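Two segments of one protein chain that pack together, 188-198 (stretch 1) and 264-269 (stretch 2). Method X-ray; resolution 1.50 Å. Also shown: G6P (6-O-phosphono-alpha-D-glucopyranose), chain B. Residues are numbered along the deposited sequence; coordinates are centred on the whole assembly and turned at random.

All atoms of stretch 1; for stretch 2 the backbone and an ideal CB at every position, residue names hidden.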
ATOM      1  N   TYR A 188      -2.392   2.113  -6.498  1.00 15.25           N
ATOM      2  CA  TYR A 188      -1.794   0.831  -6.167  1.00 15.63           C
ATOM      3  C   TYR A 188      -2.718  -0.280  -6.645  1.00 15.37           C
ATOM      4  O   TYR A 188      -3.899  -0.064  -6.923  1.00 14.95           O
ATOM      5  CB  TYR A 188      -1.495   0.701  -4.665  1.00 15.49           C
ATOM      6  CG  TYR A 188      -2.692   0.771  -3.743  1.00 16.48           C
ATOM      7  CD1 TYR A 188      -3.205   1.992  -3.324  1.00 15.98           C
ATOM      8  CD2 TYR A 188      -3.293  -0.386  -3.265  1.00 16.61           C
ATOM      9  CE1 TYR A 188      -4.285   2.058  -2.472  1.00 15.67           C
ATOM     10  CE2 TYR A 188      -4.377  -0.330  -2.410  1.00 19.34           C
ATOM     11  CZ  TYR A 188      -4.871   0.895  -2.017  1.00 16.95           C
ATOM     12  OH  TYR A 188      -5.952   0.961  -1.167  1.00 19.78           O
ATOM     13  N   GLU A 189      -2.154  -1.484  -6.725  1.00 14.36           N
ATOM     14  CA  GLU A 189      -2.760  -2.555  -7.508  1.00 16.05           C
ATOM     15  C   GLU A 189      -4.175  -2.885  -7.038  1.00 14.48           C
ATOM     16  O   GLU A 189      -5.094  -3.015  -7.857  1.00 16.16           O
ATOM     17  CB  GLU A 189      -1.868  -3.791  -7.442  1.00 17.05           C
ATOM     18  CG  GLU A 189      -2.247  -4.883  -8.413  1.00 18.02           C
ATOM     19  CD  GLU A 189      -1.214  -5.981  -8.457  1.00 17.65           C
ATOM     20  OE1 GLU A 189      -1.076  -6.707  -7.448  1.00 18.99           O
ATOM     21  OE2 GLU A 189      -0.522  -6.107  -9.489  1.00 18.45           O
ATOM     22  N   GLN A 190      -4.371  -3.060  -5.729  1.00 15.12           N
ATOM     23  CA  GLN A 190      -5.677  -3.507  -5.242  1.00 15.47           C
ATOM     24  C   GLN A 190      -6.751  -2.444  -5.451  1.00 16.99           C
ATOM     25  O   GLN A 190      -7.900  -2.771  -5.768  1.00 18.83           O
ATOM     26  CB  GLN A 190      -5.592  -3.891  -3.761  1.00 16.68           C
ATOM     27  CG  GLN A 190      -5.173  -5.324  -3.523  1.00 22.50           C
ATOM     28  CD  GLN A 190      -6.084  -6.310  -4.220  1.00 21.70           C
ATOM     29  OE1 GLN A 190      -7.307  -6.248  -4.079  1.00 21.54           O
ATOM     30  NE2 GLN A 190      -5.497  -7.207  -5.004  1.00 19.67           N
ATOM     31  N   ASP A 191      -6.401  -1.171  -5.271  1.00 15.02           N
ATOM     32  CA  ASP A 191      -7.373  -0.102  -5.481  1.00 16.16           C
ATOM     33  C   ASP A 191      -7.760   0.001  -6.951  1.00 17.08           C
ATOM     34  O   ASP A 191      -8.940   0.175  -7.281  1.00 16.89           O
ATOM     35  CB  ASP A 191      -6.788   1.213  -4.969  1.00 20.32           C
ATOM     36  CG  ASP A 191      -7.814   2.089  -4.268  1.00 22.73           C
ATOM     37  OD1 ASP A 191      -9.002   1.706  -4.188  1.00 33.95           O
ATOM     38  OD2 ASP A 191      -7.416   3.171  -3.787  1.00 18.95           O
ATOM     39  N   ALA A 192      -6.781  -0.120  -7.846  1.00 16.08           N
ATOM     40  CA  ALA A 192      -7.080  -0.136  -9.270  1.00 16.28           C
ATOM     41  C   ALA A 192      -7.964  -1.323  -9.630  1.00 19.54           C
ATOM     42  O   ALA A 192      -8.928  -1.185 -10.393  1.00 19.38           O
ATOM     43  CB  ALA A 192      -5.779  -0.175 -10.066  1.00 16.64           C
ATOM     44  N   ARG A 193      -7.655  -2.499  -9.082  1.00 17.60           N
ATOM     45  CA  ARG A 193      -8.440  -3.689  -9.393  1.00 16.65           C
ATOM     46  C   ARG A 193      -9.891  -3.521  -8.967  1.00 16.48           C
ATOM     47  O   ARG A 193     -10.807  -3.927  -9.691  1.00 17.68           O
ATOM     48  CB  ARG A 193      -7.827  -4.911  -8.710  1.00 16.89           C
ATOM     49  CG  ARG A 193      -8.594  -6.205  -8.948  1.00 21.74           C
ATOM     50  CD  ARG A 193      -7.950  -7.367  -8.216  1.00 21.44           C
ATOM     51  NE  ARG A 193      -8.692  -8.610  -8.401  1.00 20.28           N
ATOM     52  CZ  ARG A 193      -9.806  -8.928  -7.749  1.00 21.51           C
ATOM     53  NH1 ARG A 193     -10.331  -8.092  -6.864  1.00 23.20           N
ATOM     54  NH2 ARG A 193     -10.401 -10.089  -7.986  1.00 22.80           N
ATOM     55  N   THR A 194     -10.121  -2.940  -7.787  1.00 16.62           N
ATOM     56  CA  THR A 194     -11.480  -2.769  -7.285  1.00 19.88           C
ATOM     57  C   THR A 194     -12.349  -2.024  -8.287  1.00 18.06           C
ATOM     58  O   THR A 194     -13.481  -2.428  -8.573  1.00 18.48           O
ATOM     59  CB  THR A 194     -11.449  -2.021  -5.951  1.00 20.26           C
ATOM     60  OG1 THR A 194     -10.778  -2.820  -4.970  1.00 21.27           O
ATOM     61  CG2 THR A 194     -12.860  -1.705  -5.462  1.00 22.23           C
ATOM     62  N   TRP A 195     -11.828  -0.927  -8.836  1.00 15.72           N
ATOM     63  CA  TRP A 195     -12.626  -0.106  -9.733  1.00 17.23           C
ATOM     64  C   TRP A 195     -12.715  -0.709 -11.128  1.00 18.92           C
ATOM     65  O   TRP A 195     -13.766  -0.600 -11.774  1.00 18.72           O
ATOM     66  CB  TRP A 195     -12.056   1.312  -9.773  1.00 17.46           C
ATOM     67  CG  TRP A 195     -12.329   2.043  -8.499  1.00 17.41           C
ATOM     68  CD1 TRP A 195     -11.643   1.932  -7.324  1.00 18.52           C
ATOM     69  CD2 TRP A 195     -13.386   2.980  -8.260  1.00 16.67           C
ATOM     70  NE1 TRP A 195     -12.203   2.750  -6.370  1.00 20.20           N
ATOM     71  CE2 TRP A 195     -13.272   3.404  -6.921  1.00 19.73           C
ATOM     72  CE3 TRP A 195     -14.412   3.506  -9.050  1.00 20.18           C
ATOM     73  CZ2 TRP A 195     -14.147   4.331  -6.355  1.00 19.70           C
ATOM     74  CZ3 TRP A 195     -15.278   4.425  -8.485  1.00 22.06           C
ATOM     75  CH2 TRP A 195     -15.140   4.828  -7.152  1.00 21.64           C
ATOM     76  N   LYS A 196     -11.654  -1.365 -11.603  1.00 17.57           N
ATOM     77  CA  LYS A 196     -11.741  -2.042 -12.893  1.00 18.20           C
ATOM     78  C   LYS A 196     -12.773  -3.160 -12.852  1.00 18.30           C
ATOM     79  O   LYS A 196     -13.527  -3.358 -13.813  1.00 20.46           O
ATOM     80  CB  LYS A 196     -10.376  -2.593 -13.306  1.00 18.93           C
ATOM     81  CG  LYS A 196     -10.361  -3.133 -14.730  1.00 21.10           C
ATOM     82  CD  LYS A 196      -8.957  -3.470 -15.199  1.00 23.41           C
ATOM     83  CE  LYS A 196      -8.965  -4.018 -16.620  1.00 21.85           C
ATOM     84  NZ  LYS A 196      -9.325  -2.985 -17.629  1.00 24.45           N
ATOM     85  N   ASN A 197     -12.833  -3.899 -11.744  1.00 19.60           N
ATOM     86  CA  ASN A 197     -13.781  -4.998 -11.622  1.00 19.61           C
ATOM     87  C   ASN A 197     -15.209  -4.527 -11.380  1.00 21.95           C
ATOM     88  O   ASN A 197     -16.136  -5.334 -11.510  1.00 24.08           O
ATOM     89  CB  ASN A 197     -13.346  -5.944 -10.504  1.00 20.39           C
ATOM     90  CG  ASN A 197     -12.191  -6.839 -10.917  1.00 22.57           C
ATOM     91  OD1 ASN A 197     -11.551  -6.610 -11.944  1.00 22.45           O
ATOM     92  ND2 ASN A 197     -11.922  -7.866 -10.121  1.00 26.97           N
ATOM     93  N   LYS A 198     -15.410  -3.256 -11.034  1.00 18.94           N
ATOM     94  CA  LYS A 198     -16.741  -2.659 -11.037  1.00 19.34           C
ATOM     95  C   LYS A 198     -17.144  -2.152 -12.417  1.00 21.66           C
ATOM     96  O   LYS A 198     -18.196  -1.518 -12.548  1.00 20.57           O
ATOM     97  CB  LYS A 198     -16.815  -1.514 -10.021  1.00 22.45           C
ATOM     98  CG  LYS A 198     -16.799  -1.966  -8.562  1.00 23.54           C
ATOM     99  CD  LYS A 198     -17.045  -0.803  -7.599  1.00 28.96           C
ATOM    100  CE  LYS A 198     -15.906   0.210  -7.615  1.00 28.48           C
ATOM    101  NZ  LYS A 198     -16.132   1.346  -6.674  1.00 26.25           N
ATOM    102  N   UNK A 264      -5.244 -12.765 -12.278  1.00 22.47           N
ATOM    103  CA  UNK A 264      -6.268 -12.878 -13.307  1.00 24.22           C
ATOM    104  C   UNK A 264      -6.324 -11.622 -14.168  1.00 24.95           C
ATOM    105  O   UNK A 264      -6.145 -10.502 -13.682  1.00 21.15           O
ATOM    106  CB  UNK A 264      -7.634 -13.142 -12.671  1.00 24.22           C
ATOM    107  N   UNK A 265      -6.579 -11.822 -15.457  1.00 24.59           N
ATOM    108  CA  UNK A 265      -6.871 -10.730 -16.396  1.00 25.73           C
ATOM    109  C   UNK A 265      -5.663  -9.796 -16.430  1.00 21.46           C
ATOM    110  O   UNK A 265      -4.529 -10.281 -16.582  1.00 23.30           O
ATOM    111  CB  UNK A 265      -8.139  -9.972 -15.996  1.00 25.73           C
ATOM    112  N   UNK A 266      -5.839  -8.479 -16.299  1.00 20.36           N
ATOM    113  CA  UNK A 266      -4.750  -7.544 -16.553  1.00 18.17           C
ATOM    114  C   UNK A 266      -3.800  -7.383 -15.372  1.00 20.22           C
ATOM    115  O   UNK A 266      -2.788  -6.687 -15.509  1.00 22.03           O
ATOM    116  CB  UNK A 266      -5.326  -6.177 -16.929  1.00 18.17           C
ATOM    117  N   UNK A 267      -4.094  -7.993 -14.221  1.00 16.83           N
ATOM    118  CA  UNK A 267      -3.127  -8.015 -13.132  1.00 17.83           C
ATOM    119  C   UNK A 267      -1.911  -8.809 -13.590  1.00 19.11           C
ATOM    120  O   UNK A 267      -2.036  -9.826 -14.282  1.00 21.62           O
ATOM    121  CB  UNK A 267      -3.732  -8.615 -11.861  1.00 17.83           C
ATOM    122  N   UNK A 268      -0.722  -8.347 -13.213  1.00 17.04           N
ATOM    123  CA  UNK A 268       0.517  -8.988 -13.629  1.00 19.23           C
ATOM    124  C   UNK A 268       1.152  -9.743 -12.470  1.00 18.49           C
ATOM    125  O   UNK A 268       1.127  -9.285 -11.322  1.00 19.15           O
ATOM    126  CB  UNK A 268       1.495  -7.951 -14.185  1.00 19.23           C
ATOM    127  N   UNK A 269       1.713 -10.906 -12.789  1.00 20.16           N
ATOM    128  CA  UNK A 269       2.578 -11.630 -11.873  1.00 19.17           C
ATOM    129  C   UNK A 269       3.863 -10.839 -11.652  1.00 19.59           C
ATOM    130  O   UNK A 269       4.321 -10.106 -12.531  1.00 18.87           O
ATOM    131  CB  UNK A 269       2.887 -13.030 -12.408  1.00 19.17           C
TER
HETATM  132  C1  G6P B 401      -0.227   1.659  -0.090  1.00 34.23           C
HETATM  133  C2  G6P B 401      -0.081   0.289   0.618  1.00 19.60           C
HETATM  134  C3  G6P B 401      -1.338  -0.250   1.191  1.00 16.31           C
HETATM  135  C4  G6P B 401      -2.175   0.821   1.736  1.00 21.05           C
HETATM  136  C5  G6P B 401      -2.669   1.698   0.591  1.00 17.44           C
HETATM  137  C6  G6P B 401      -3.403   2.888   1.121  1.00 18.51           C
HETATM  138  O1  G6P B 401       0.328   1.598  -1.369  1.00 20.78           O
HETATM  139  O2  G6P B 401       0.454  -0.682  -0.297  1.00 20.56           O
HETATM  140  O3  G6P B 401      -0.991  -1.199   2.291  1.00 18.79           O
HETATM  141  O4  G6P B 401      -3.327   0.264   2.416  1.00 19.42           O
HETATM  142  O5  G6P B 401      -1.575   2.205  -0.261  1.00 20.33           O
HETATM  143  O6  G6P B 401      -2.541   3.611   1.970  1.00 16.32           O
HETATM  144  P   G6P B 401      -2.357   5.277   1.752  1.00 16.74           P
HETATM  145  O1P G6P B 401      -1.478   5.797   2.876  1.00 19.19           O
HETATM  146  O2P G6P B 401      -3.734   5.969   1.800  1.00 17.54           O
HETATM  147  O3P G6P B 401      -1.704   5.536   0.444  1.00 16.90           O

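Stretch 1 offers a helix from Glu 189 to about Asn 197, and the residues that both point toward stretch 2 and touch it are Glu 189, Arg 193 and Lys 196, with Asn 197 at the margin. The stem of Arg 193 offers an aliphatic surface, Glu 189 a carboxylate.

Position 264 points its CB toward the helix, but nothing of stretch 1 lies within 5.5 Å of that CB. The guanidinium of Arg 193 reaches out on this side, so an acid or a neutral polar group would suit the gap. The deposited residue is Asp 264. It does not touch stretch 1 directly; a water bridges the two, donating to Asp 264 OD2 at 2.8 Å and accepting a weak bond from Arg 193 NH2 at 3.3 Å.

Position 265 has phi/psi of 60/-131, the first inner corner of a type II' turn. Glycine is the usual answer to such angles, and any other residue must tolerate a positive phi. Its CB also points toward the helix, so a long polar chain could approach Asn 197. It is Gln 265, whose OE1 stays 4.4 Å from Asn 197 OD1, with no bond between them. A water joins the side chains instead, accepting from Asn 197 ND2 at 3.1 Å and donating to Gln 265 OE1 at 2.8 Å.

Position 266, the second inner corner, sets its CB 4.2 Å from Lys 196 CE. A small side chain, polar or not, can rest against the lysine's methylene here; serine, alanine or threonine would all be reasonable. Ser 266 takes the place, with OG 3.6 Å from Lys 196 CE, a packing contact.

Position 267 closes the turn, its N bonded to the O of Asp 264 at 3.3 Å. Its CB faces the helix, 4.7 Å from Glu 189 OE2, with the stem of Arg 193 nearby. A donor would suit the carboxylate; leucine, valine, isoleucine or methionine would suit the stem. Ile 267 has more of its surface covered than any other residue of the contact: CD1 lies 4.1 Å from Arg 193 CB, while CG2 comes within 3.6 Å of Glu 189 OE2, a carboxylate oxygen satisfied elsewhere in the structure.

Position 268 turns its CB sideways, 5.4 Å from Glu 189 OE2, so stretch 1 sets few limits, and many residues would do. Glu 268 sends its end away from the helix; its backbone O is 4.0 Å from Glu 189 OE2.

Position 269 points away and is little constrained by stretch 1. It is Asn 269, bonded elsewhere in the structure.

Stretch 2, residues 264-269: DQSIEN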
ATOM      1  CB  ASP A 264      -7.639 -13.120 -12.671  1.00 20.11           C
ATOM      2  CG  ASP A 264      -7.782 -14.515 -12.104  1.00 27.15           C
ATOM      3  OD1 ASP A 264      -6.855 -15.330 -12.289  1.00 24.23           O
ATOM      4  OD2 ASP A 264      -8.825 -14.793 -11.475  1.00 26.04           O
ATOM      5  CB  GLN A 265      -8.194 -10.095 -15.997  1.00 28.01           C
ATOM      6  CG  GLN A 265      -9.375 -11.055 -16.087  1.00 36.95           C
ATOM      7  CD  GLN A 265     -10.682 -10.417 -15.666  1.00 50.06           C
ATOM      8  OE1 GLN A 265     -10.898 -10.136 -14.487  1.00 53.15           O
ATOM      9  NE2 GLN A 265     -11.563 -10.184 -16.631  1.00 65.93           N
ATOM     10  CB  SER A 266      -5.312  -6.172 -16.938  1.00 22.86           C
ATOM     11  OG  SER A 266      -5.818  -5.491 -15.805  1.00 24.22           O
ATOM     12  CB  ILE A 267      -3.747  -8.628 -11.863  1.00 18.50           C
ATOM     13  CG1 ILE A 267      -5.025  -7.879 -11.456  1.00 23.45           C
ATOM     14  CG2 ILE A 267      -2.738  -8.632 -10.718  1.00 18.14           C
ATOM     15  CD1 ILE A 267      -4.803  -6.462 -10.982  1.00 22.04           C
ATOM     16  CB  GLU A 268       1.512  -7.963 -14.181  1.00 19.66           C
ATOM     17  CG  GLU A 268       1.054  -7.274 -15.462  1.00 22.70           C
ATOM     18  CD  GLU A 268       1.141  -8.162 -16.695  1.00 30.74           C
ATOM     19  OE1 GLU A 268       1.603  -9.316 -16.584  1.00 27.93           O
ATOM     20  OE2 GLU A 268       0.745  -7.695 -17.784  1.00 32.36           O
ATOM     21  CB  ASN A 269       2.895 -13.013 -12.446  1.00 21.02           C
ATOM     22  CG  ASN A 269       3.699 -13.877 -11.498  1.00 25.17           C
ATOM     23  OD1 ASN A 269       4.909 -13.706 -11.355  1.00 27.84           O
ATOM     24  ND2 ASN A 269       3.032 -14.833 -10.863  1.00 25.12           N
TER
HETATM   25  O   HOH W   1      -9.694 -12.740  -9.847  1.00 25.77           O
HETATM   26  O   HOH W   2     -10.608 -10.174 -11.750  1.00 33.62           O
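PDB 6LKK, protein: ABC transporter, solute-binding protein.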